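Local coordinates for protein magnesium-protoporphyrin O-methyltransferase (Synechocystis sp., PDB 4QDJ) that transfers a methyl group from S-adenosylmethionine to magnesium-protoporphyrin IX, giving its 13-monomethyl ester in chlorophyll biosynthesis, at residues Leu134-His139 and Ser146-His151; Leu160-Ala165 and Lys200-Asn205. All coordinates share one frame; numbering follows the deposited sequence. Where two conformers were deposited one is given.

Interaction 1 (Leu134-His139 and Ser146-His151). With SAM (S-adenosylmethionine), chain B.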
ATOM      1  N   LEU A 134      -1.657  -1.097   0.427  1.00  8.63           N
ATOM      2  CA  LEU A 134      -1.994  -1.842  -0.785  1.00  9.67           C
ATOM      3  C   LEU A 134      -0.872  -2.762  -1.239  1.00  9.43           C
ATOM      4  O   LEU A 134       0.270  -2.329  -1.386  1.00 10.93           O
ATOM      5  CB  LEU A 134      -2.330  -0.887  -1.932  1.00 10.22           C
ATOM      6  CG  LEU A 134      -3.483   0.098  -1.755  1.00 10.85           C
ATOM      7  CD1 LEU A 134      -3.730   0.847  -3.057  1.00 11.46           C
ATOM      8  CD2 LEU A 134      -4.744  -0.619  -1.291  1.00 13.38           C
ATOM      9  N   ASP A 135      -1.217  -4.025  -1.474  1.00 10.82           N
ATOM     10  CA  ASP A 135      -0.295  -5.012  -2.036  1.00 12.11           C
ATOM     11  C   ASP A 135       1.014  -5.122  -1.255  1.00 13.45           C
ATOM     12  O   ASP A 135       2.090  -5.272  -1.840  1.00 16.06           O
ATOM     13  CB  ASP A 135      -0.014  -4.720  -3.516  1.00 13.45           C
ATOM     14  CG  ASP A 135      -1.255  -4.845  -4.391  1.00 15.92           C
ATOM     15  OD1 ASP A 135      -2.317  -5.275  -3.887  1.00 16.67           O
ATOM     16  OD2 ASP A 135      -1.166  -4.520  -5.595  1.00 15.82           O
ATOM     17  N   VAL A 136       0.914  -5.043   0.066  1.00 12.02           N
ATOM     18  CA  VAL A 136       2.073  -5.175   0.938  1.00 11.67           C
ATOM     19  C   VAL A 136       1.965  -6.459   1.757  1.00 12.08           C
ATOM     20  O   VAL A 136       2.947  -7.181   1.935  1.00 13.39           O
ATOM     21  CB  VAL A 136       2.197  -3.965   1.887  1.00 13.10           C
ATOM     22  CG1 VAL A 136       3.316  -4.180   2.894  1.00 14.59           C
ATOM     23  CG2 VAL A 136       2.421  -2.685   1.095  1.00 12.61           C
ATOM     24  N   LEU A 137       0.755  -6.748   2.231  1.00 12.83           N
ATOM     25  CA  LEU A 137       0.508  -7.904   3.091  1.00 14.17           C
ATOM     26  C   LEU A 137       0.821  -9.230   2.403  1.00 15.95           C
ATOM     27  O   LEU A 137       1.025 -10.244   3.065  1.00 17.85           O
ATOM     28  CB  LEU A 137      -0.941  -7.899   3.588  1.00 16.95           C
ATOM     29  CG  LEU A 137      -1.337  -6.709   4.464  1.00 20.48           C
ATOM     30  CD1 LEU A 137      -2.814  -6.775   4.828  1.00 20.92           C
ATOM     31  CD2 LEU A 137      -0.472  -6.651   5.716  1.00 22.16           C
ATOM     32  N   ILE A 138       0.867  -9.210   1.074  1.00 15.79           N
ATOM     33  CA  ILE A 138       1.190 -10.395   0.286  1.00 18.35           C
ATOM     34  C   ILE A 138       2.588 -10.944   0.610  1.00 18.58           C
ATOM     35  O   ILE A 138       2.885 -12.110   0.346  1.00 21.36           O
ATOM     36  CB  ILE A 138       1.073 -10.096  -1.231  1.00 19.65           C
ATOM     37  CG1 ILE A 138       1.153 -11.384  -2.057  0.58 21.16           C
ATOM     38  CG2 ILE A 138       2.123  -9.075  -1.663  1.00 20.79           C
ATOM     39  CD1 ILE A 138       0.943 -11.177  -3.543  0.65 21.51           C
ATOM     40  N   HIS A 139       3.435 -10.110   1.205  1.00 16.49           N
ATOM     41  CA  HIS A 139       4.811 -10.505   1.504  1.00 15.97           C
ATOM     42  C   HIS A 139       4.973 -11.172   2.868  1.00 17.39           C
ATOM     43  O   HIS A 139       6.087 -11.527   3.258  1.00 19.36           O
ATOM     44  CB  HIS A 139       5.742  -9.294   1.418  1.00 16.88           C
ATOM     45  CG  HIS A 139       5.770  -8.655   0.067  1.00 18.81           C
ATOM     46  ND1 HIS A 139       6.343  -9.261  -1.030  1.00 21.07           N
ATOM     47  CD2 HIS A 139       5.296  -7.462  -0.366  1.00 20.71           C
ATOM     48  CE1 HIS A 139       6.220  -8.470  -2.082  1.00 21.20           C
ATOM     49  NE2 HIS A 139       5.589  -7.373  -1.705  1.00 22.84           N
ATOM     50  N   SER A 146      -1.457 -10.171  10.549  1.00 18.43           N
ATOM     51  CA  SER A 146      -2.376  -9.821  11.624  1.00 19.51           C
ATOM     52  C   SER A 146      -1.797  -8.728  12.517  1.00 18.77           C
ATOM     53  O   SER A 146      -2.475  -7.752  12.839  1.00 18.71           O
ATOM     54  CB  SER A 146      -2.704 -11.058  12.462  1.00 22.26           C
ATOM     55  OG  SER A 146      -3.570 -10.732  13.537  1.00 25.06           O
ATOM     56  N   ALA A 147      -0.540  -8.900  12.915  1.00 17.42           N
ATOM     57  CA  ALA A 147       0.139  -7.923  13.757  1.00 16.68           C
ATOM     58  C   ALA A 147       0.294  -6.594  13.019  1.00 15.83           C
ATOM     59  O   ALA A 147       0.158  -5.524  13.611  1.00 16.50           O
ATOM     60  CB  ALA A 147       1.497  -8.452  14.198  1.00 18.72           C
ATOM     61  N   MET A 148       0.573  -6.673  11.722  1.00 14.04           N
ATOM     62  CA  MET A 148       0.716  -5.480  10.897  1.00 13.99           C
ATOM     63  C   MET A 148      -0.601  -4.717  10.788  1.00 13.58           C
ATOM     64  O   MET A 148      -0.633  -3.496  10.935  1.00 14.44           O
ATOM     65  CB  MET A 148       1.234  -5.849   9.507  1.00 14.79           C
ATOM     66  CG  MET A 148       2.681  -6.313   9.504  1.00 17.18           C
ATOM     67  SD  MET A 148       3.212  -7.007   7.927  0.69 16.19           S
ATOM     68  CE  MET A 148       2.949  -5.625   6.823  0.48 15.95           C
ATOM     69  N   ILE A 149      -1.685  -5.444  10.531  1.00 12.78           N
ATOM     70  CA  ILE A 149      -3.005  -4.832  10.438  1.00 13.26           C
ATOM     71  C   ILE A 149      -3.403  -4.174  11.755  1.00 13.89           C
ATOM     72  O   ILE A 149      -3.940  -3.067  11.768  1.00 13.48           O
ATOM     73  CB  ILE A 149      -4.073  -5.860  10.014  1.00 12.67           C
ATOM     74  CG1 ILE A 149      -3.824  -6.313   8.573  1.00 12.95           C
ATOM     75  CG2 ILE A 149      -5.469  -5.270  10.146  1.00 13.85           C
ATOM     76  CD1 ILE A 149      -4.679  -7.482   8.143  1.00 14.76           C
ATOM     77  N   SER A 150      -3.127  -4.852  12.865  1.00 15.10           N
ATOM     78  CA  SER A 150      -3.447  -4.310  14.179  0.69 15.55           C
ATOM     79  C   SER A 150      -2.689  -3.011  14.442  1.00 15.44           C
ATOM     80  O   SER A 150      -3.237  -2.068  15.011  1.00 16.62           O
ATOM     81  CB  SER A 150      -3.159  -5.338  15.274  0.69 16.44           C
ATOM     82  OG  SER A 150      -4.008  -6.465  15.141  0.69 16.88           O
ATOM     83  N   HIS A 151      -1.432  -2.955  14.017  1.00 14.01           N
ATOM     84  CA  HIS A 151      -0.662  -1.733  14.203  1.00 13.92           C
ATOM     85  C   HIS A 151      -1.197  -0.602  13.331  1.00 13.63           C
ATOM     86  O   HIS A 151      -1.342   0.529  13.790  1.00 15.00           O
ATOM     87  CB  HIS A 151       0.822  -1.941  13.918  1.00 15.04           C
ATOM     88  CG  HIS A 151       1.649  -0.724  14.188  1.00 15.59           C
ATOM     89  ND1 HIS A 151       1.996  -0.333  15.464  1.00 18.35           N
ATOM     90  CD2 HIS A 151       2.165   0.209  13.355  1.00 15.68           C
ATOM     91  CE1 HIS A 151       2.709   0.777  15.402  1.00 18.65           C
ATOM     92  NE2 HIS A 151       2.824   1.129  14.134  1.00 16.67           N
TER
HETATM   93  N   SAM B 301       1.710  -0.068  -1.975  1.00 14.30           N
HETATM   94  CA  SAM B 301       2.502   0.204  -3.173  1.00 17.95           C
HETATM   95  C   SAM B 301       1.629   0.157  -4.419  1.00 19.22           C
HETATM   96  O   SAM B 301       0.600  -0.519  -4.444  1.00 20.84           O
HETATM   97  OXT SAM B 301       1.934   0.798  -5.425  1.00 18.52           O
HETATM   98  CB  SAM B 301       3.697  -0.742  -3.306  1.00 20.96           C
HETATM   99  CG  SAM B 301       3.395  -2.238  -3.371  1.00 22.70           C
HETATM  100  SD  SAM B 301       4.900  -3.225  -3.620  1.00 24.09           S
HETATM  101  CE  SAM B 301       4.220  -4.783  -4.242  0.71 24.00           C
HETATM  102  C5' SAM B 301       5.261  -3.713  -1.920  1.00 19.71           C
HETATM  103  C4' SAM B 301       6.011  -2.623  -1.170  1.00 15.58           C
HETATM  104  O4' SAM B 301       5.840  -2.832   0.216  1.00 14.40           O
HETATM  105  C3' SAM B 301       7.509  -2.632  -1.442  1.00 13.76           C
HETATM  106  O3' SAM B 301       7.910  -1.343  -1.845  1.00 14.47           O
HETATM  107  C2' SAM B 301       8.136  -2.962  -0.102  1.00 13.95           C
HETATM  108  O2' SAM B 301       9.350  -2.273   0.104  1.00 14.55           O
HETATM  109  C1' SAM B 301       7.050  -2.522   0.865  1.00 12.67           C
HETATM  110  N9  SAM B 301       7.116  -3.193   2.169  1.00 11.05           N
HETATM  111  C8  SAM B 301       7.268  -4.530   2.414  1.00 11.60           C
HETATM  112  N7  SAM B 301       7.276  -4.715   3.754  1.00 11.77           N
HETATM  113  C5  SAM B 301       7.128  -3.515   4.358  1.00 10.56           C
HETATM  114  C6  SAM B 301       7.069  -3.137   5.691  1.00 10.46           C
HETATM  115  N6  SAM B 301       7.171  -4.051   6.653  1.00 12.29           N
HETATM  116  N1  SAM B 301       6.911  -1.805   6.008  1.00 10.93           N
HETATM  117  C2  SAM B 301       6.806  -0.858   5.009  1.00 12.03           C
HETATM  118  N3  SAM B 301       6.868  -1.241   3.686  1.00 10.39           N
HETATM  119  C4  SAM B 301       7.023  -2.550   3.372  1.00 11.45           C
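A single thioether methyl, CE of M148, reaches from helix 142-155 to two neighbouring residues of the loop that carries S-adenosylmethionine. It lies 3.7 Å from CD2 of L137 and 4.2 Å from CG1 of V136, brought there by a bend at the end of the chain (chi3 60°). L137 and M148 run past each other in opposite senses. The other branch of L137, CD1, meets CD1 of I149 at 3.9 Å, with these two side chains crossing at nearly a right angle. No hydrogen bond joins the segments; the whole seam is hydrocarbon and thioether.

V136 is the go-between. Its torsion (chi1 174°) turns CG1 away from the backbone N, to where it meets M148 while also approaching N9 of the adenine, and CG2 lies 3.5 Å from the ribose O4'. Cutting this side chain back to an alanine would probably leave the ribose ring and the M148 methyl without their shared partner and open a gap between cofactor and helix.

The loop itself, following strand 130-133 as in class I methyltransferases, grips the methionine end. The backbone O of L134 accepts a hydrogen bond of 2.7 Å from the amino N of the cofactor. One residue on, O of D135 stands 3.2 Å from the transferable methyl CE of the cofactor. That methyl also lies in the plane of the H139 ring, at its edge, while CG2 of I138 sits over one face, toward the rim. L121, on a neighbouring loop, touches both V136 and M148.

The loop meets the cofactor with backbone oxygens and with the side chains of V136 and H139, and the helix with apolar side chains alone; the electron-poor sulfonium methyl, close to a carbonyl oxygen, is probably stabilised electrostatically.

Interaction 2 (Leu160-Ala165 and Lys200-Asn205)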
ATOM      1  N   LEU A 160      -9.370   2.332   7.493  1.00  9.49           N
ATOM      2  CA  LEU A 160      -8.234   1.532   7.060  1.00  9.61           C
ATOM      3  C   LEU A 160      -8.594   0.823   5.758  1.00 10.20           C
ATOM      4  O   LEU A 160      -9.598   0.118   5.687  1.00 12.96           O
ATOM      5  CB  LEU A 160      -7.866   0.510   8.138  1.00 12.30           C
ATOM      6  CG  LEU A 160      -6.721  -0.466   7.849  1.00 13.91           C
ATOM      7  CD1 LEU A 160      -5.441   0.278   7.487  1.00 15.25           C
ATOM      8  CD2 LEU A 160      -6.494  -1.379   9.047  1.00 16.18           C
ATOM      9  N   ILE A 161      -7.785   1.027   4.723  1.00  7.67           N
ATOM     10  CA  ILE A 161      -8.003   0.361   3.446  1.00  7.72           C
ATOM     11  C   ILE A 161      -6.851  -0.600   3.176  1.00  7.84           C
ATOM     12  O   ILE A 161      -5.688  -0.214   3.262  1.00  8.86           O
ATOM     13  CB  ILE A 161      -8.120   1.377   2.296  1.00  8.28           C
ATOM     14  CG1 ILE A 161      -9.379   2.228   2.476  1.00  9.45           C
ATOM     15  CG2 ILE A 161      -8.146   0.669   0.948  1.00  8.94           C
ATOM     16  CD1 ILE A 161      -9.432   3.438   1.571  1.00  9.74           C
ATOM     17  N   LEU A 162      -7.184  -1.852   2.870  1.00  7.78           N
ATOM     18  CA  LEU A 162      -6.182  -2.887   2.636  1.00  9.09           C
ATOM     19  C   LEU A 162      -6.450  -3.612   1.329  1.00  8.03           C
ATOM     20  O   LEU A 162      -7.596  -3.730   0.901  1.00  9.26           O
ATOM     21  CB  LEU A 162      -6.212  -3.930   3.756  1.00 12.59           C
ATOM     22  CG  LEU A 162      -6.083  -3.503   5.215  1.00 14.01           C
ATOM     23  CD1 LEU A 162      -6.294  -4.707   6.120  1.00 14.23           C
ATOM     24  CD2 LEU A 162      -4.727  -2.865   5.470  1.00 15.47           C
ATOM     25  N   SER A 163      -5.393  -4.117   0.703  1.00  8.77           N
ATOM     26  CA  SER A 163      -5.563  -5.075  -0.381  1.00  9.81           C
ATOM     27  C   SER A 163      -4.666  -6.286  -0.154  1.00 11.50           C
ATOM     28  O   SER A 163      -3.598  -6.181   0.450  1.00 14.20           O
ATOM     29  CB  SER A 163      -5.313  -4.440  -1.753  1.00 11.03           C
ATOM     30  OG  SER A 163      -3.943  -4.151  -1.951  1.00 12.46           O
ATOM     31  N   PHE A 164      -5.120  -7.440  -0.628  1.00 10.37           N
ATOM     32  CA  PHE A 164      -4.396  -8.685  -0.435  1.00 11.33           C
ATOM     33  C   PHE A 164      -4.800  -9.680  -1.511  1.00 10.41           C
ATOM     34  O   PHE A 164      -5.836  -9.519  -2.155  1.00 10.69           O
ATOM     35  CB  PHE A 164      -4.679  -9.263   0.958  1.00 11.34           C
ATOM     36  CG  PHE A 164      -6.129  -9.590   1.202  1.00 13.05           C
ATOM     37  CD1 PHE A 164      -7.022  -8.604   1.596  1.00 13.03           C
ATOM     38  CD2 PHE A 164      -6.599 -10.885   1.046  1.00 13.51           C
ATOM     39  CE1 PHE A 164      -8.356  -8.901   1.819  1.00 13.48           C
ATOM     40  CE2 PHE A 164      -7.932 -11.190   1.270  1.00 13.97           C
ATOM     41  CZ  PHE A 164      -8.810 -10.195   1.657  1.00 14.91           C
ATOM     42  N   ALA A 165      -3.973 -10.699  -1.712  1.00 12.42           N
ATOM     43  CA  ALA A 165      -4.318 -11.788  -2.612  1.00 14.17           C
ATOM     44  C   ALA A 165      -5.141 -12.802  -1.834  1.00 16.92           C
ATOM     45  O   ALA A 165      -4.654 -13.384  -0.868  1.00 18.52           O
ATOM     46  CB  ALA A 165      -3.064 -12.435  -3.165  1.00 15.94           C
ATOM     47  N   LYS A 200     -11.806 -10.871  10.213  1.00 12.05           N
ATOM     48  CA  LYS A 200     -11.772 -11.163  11.641  1.00 13.93           C
ATOM     49  C   LYS A 200     -10.790 -10.245  12.363  1.00 14.28           C
ATOM     50  O   LYS A 200     -11.105  -9.686  13.413  1.00 15.76           O
ATOM     51  CB  LYS A 200     -11.409 -12.633  11.879  1.00 15.89           C
ATOM     52  CG  LYS A 200     -11.362 -13.049  13.343  1.00 20.32           C
ATOM     53  CD  LYS A 200     -12.690 -12.793  14.032  1.00 23.43           C
ATOM     54  CE  LYS A 200     -12.764 -13.499  15.379  0.65 25.70           C
ATOM     55  NZ  LYS A 200     -11.666 -13.090  16.297  1.00 27.61           N
ATOM     56  N   ILE A 201      -9.602 -10.089  11.786  1.00 14.13           N
ATOM     57  CA  ILE A 201      -8.578  -9.215  12.353  1.00 14.55           C
ATOM     58  C   ILE A 201      -9.063  -7.768  12.401  1.00 13.98           C
ATOM     59  O   ILE A 201      -8.861  -7.068  13.393  1.00 14.95           O
ATOM     60  CB  ILE A 201      -7.266  -9.303  11.550  1.00 16.17           C
ATOM     61  CG1 ILE A 201      -6.720 -10.732  11.586  1.00 19.48           C
ATOM     62  CG2 ILE A 201      -6.230  -8.325  12.094  1.00 17.88           C
ATOM     63  CD1 ILE A 201      -5.724 -11.029  10.491  1.00 20.75           C
ATOM     64  N   LEU A 202      -9.714  -7.326  11.331  1.00 13.51           N
ATOM     65  CA  LEU A 202     -10.264  -5.976  11.287  1.00 13.49           C
ATOM     66  C   LEU A 202     -11.350  -5.795  12.346  1.00 14.81           C
ATOM     67  O   LEU A 202     -11.394  -4.775  13.034  1.00 16.34           O
ATOM     68  CB  LEU A 202     -10.804  -5.657   9.891  1.00 11.90           C
ATOM     69  CG  LEU A 202      -9.731  -5.426   8.823  1.00 11.43           C
ATOM     70  CD1 LEU A 202     -10.336  -5.407   7.423  1.00 10.97           C
ATOM     71  CD2 LEU A 202      -8.974  -4.132   9.099  1.00 12.38           C
ATOM     72  N   GLY A 203     -12.214  -6.797  12.477  1.00 15.43           N
ATOM     73  CA  GLY A 203     -13.260  -6.776  13.484  1.00 17.28           C
ATOM     74  C   GLY A 203     -12.707  -6.737  14.896  1.00 18.61           C
ATOM     75  O   GLY A 203     -13.230  -6.029  15.756  1.00 19.78           O
ATOM     76  N   ASP A 204     -11.641  -7.497  15.134  1.00 18.79           N
ATOM     77  CA  ASP A 204     -10.995  -7.527  16.444  1.00 20.34           C
ATOM     78  C   ASP A 204     -10.429  -6.159  16.818  1.00 20.11           C
ATOM     79  O   ASP A 204     -10.307  -5.828  17.998  1.00 21.54           O
ATOM     80  CB  ASP A 204      -9.878  -8.575  16.480  1.00 21.72           C
ATOM     81  CG  ASP A 204     -10.408  -9.999  16.485  1.00 26.05           C
ATOM     82  OD1 ASP A 204     -11.601 -10.197  16.799  1.00 27.72           O
ATOM     83  OD2 ASP A 204      -9.622 -10.923  16.184  0.55 25.62           O
ATOM     84  N   ASN A 205     -10.087  -5.367  15.805  1.00 19.18           N
ATOM     85  CA  ASN A 205      -9.526  -4.040  16.030  1.00 19.78           C
ATOM     86  C   ASN A 205     -10.567  -2.924  16.005  1.00 20.36           C
ATOM     87  O   ASN A 205     -10.222  -1.743  16.048  1.00 21.56           O
ATOM     88  CB  ASN A 205      -8.406  -3.751  15.028  1.00 20.76           C
ATOM     89  CG  ASN A 205      -7.125  -4.488  15.364  1.00 21.63           C
ATOM     90  OD1 ASN A 205      -6.346  -4.047  16.212  1.00 22.90           O
ATOM     91  ND2 ASN A 205      -6.902  -5.619  14.704  1.00 21.07           N
TER
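L160 and L162 meet L202 through methyls alone, and the flat groups of 200-205, the carboxylate of D204 and the amide of N205, each take a partner from their own helix. The carboxylate of D204 receives K200 NZ on the syn lone pairs of both oxygens, at 2.9 Å to OD1 and 3.0 Å to OD2, a salt bridge between residues four apart on the helix. The amide of N205 folds back over the helix end: ND2 donates to O of I201 at 2.8 Å (N-H...O 154°), coming from above the carbonyl plane, and has a further hydrogen-bond partner on helix 142-155.

Strand 159-164 belongs to the Rossmann-like sheet of class I methyltransferases, with 130-133 parallel to it on one flank and 221-229 antiparallel on the other; helix 195-204 packs against this sheet. L160 and L162, two residues apart, both direct their side chains at the helix. CD2 of L202 is the methyl they share. CD2 of L160, whose CG stands anti to the backbone N (chi1 178°), comes within 3.7 Å of it, the two side chains set at a slant. L162 arrives tip to tip, its CD1 4.0 Å away. A227 of strand 221-229 and I209 of strand 207-216 also touch L202.

Interactions 1 and 2 lie with their centres about 8 Å apart, and strand 159-164 follows helix 142-155 in the chain. I149, which packs on the loop in interaction 1, also touches L162 and L202 of interaction 2, so a continuous apolar layer joins them. Two polar ties flank it. OG of S150 probably hydrogen-bonds ND2 of N205 at 3.0 Å; nearer the cofactor, OG of S163 probably hydrogen-bonds OD1 of D135 at 2.8 Å. Y220 and S222 also bind this carboxylate, which probably helps to fix the residue whose backbone O faces the S-adenosylmethionine methyl. Of the four segments, only 134-139 touches the cofactor; the side chain of L162 is about 10 Å from the bound S-adenosylmethionine.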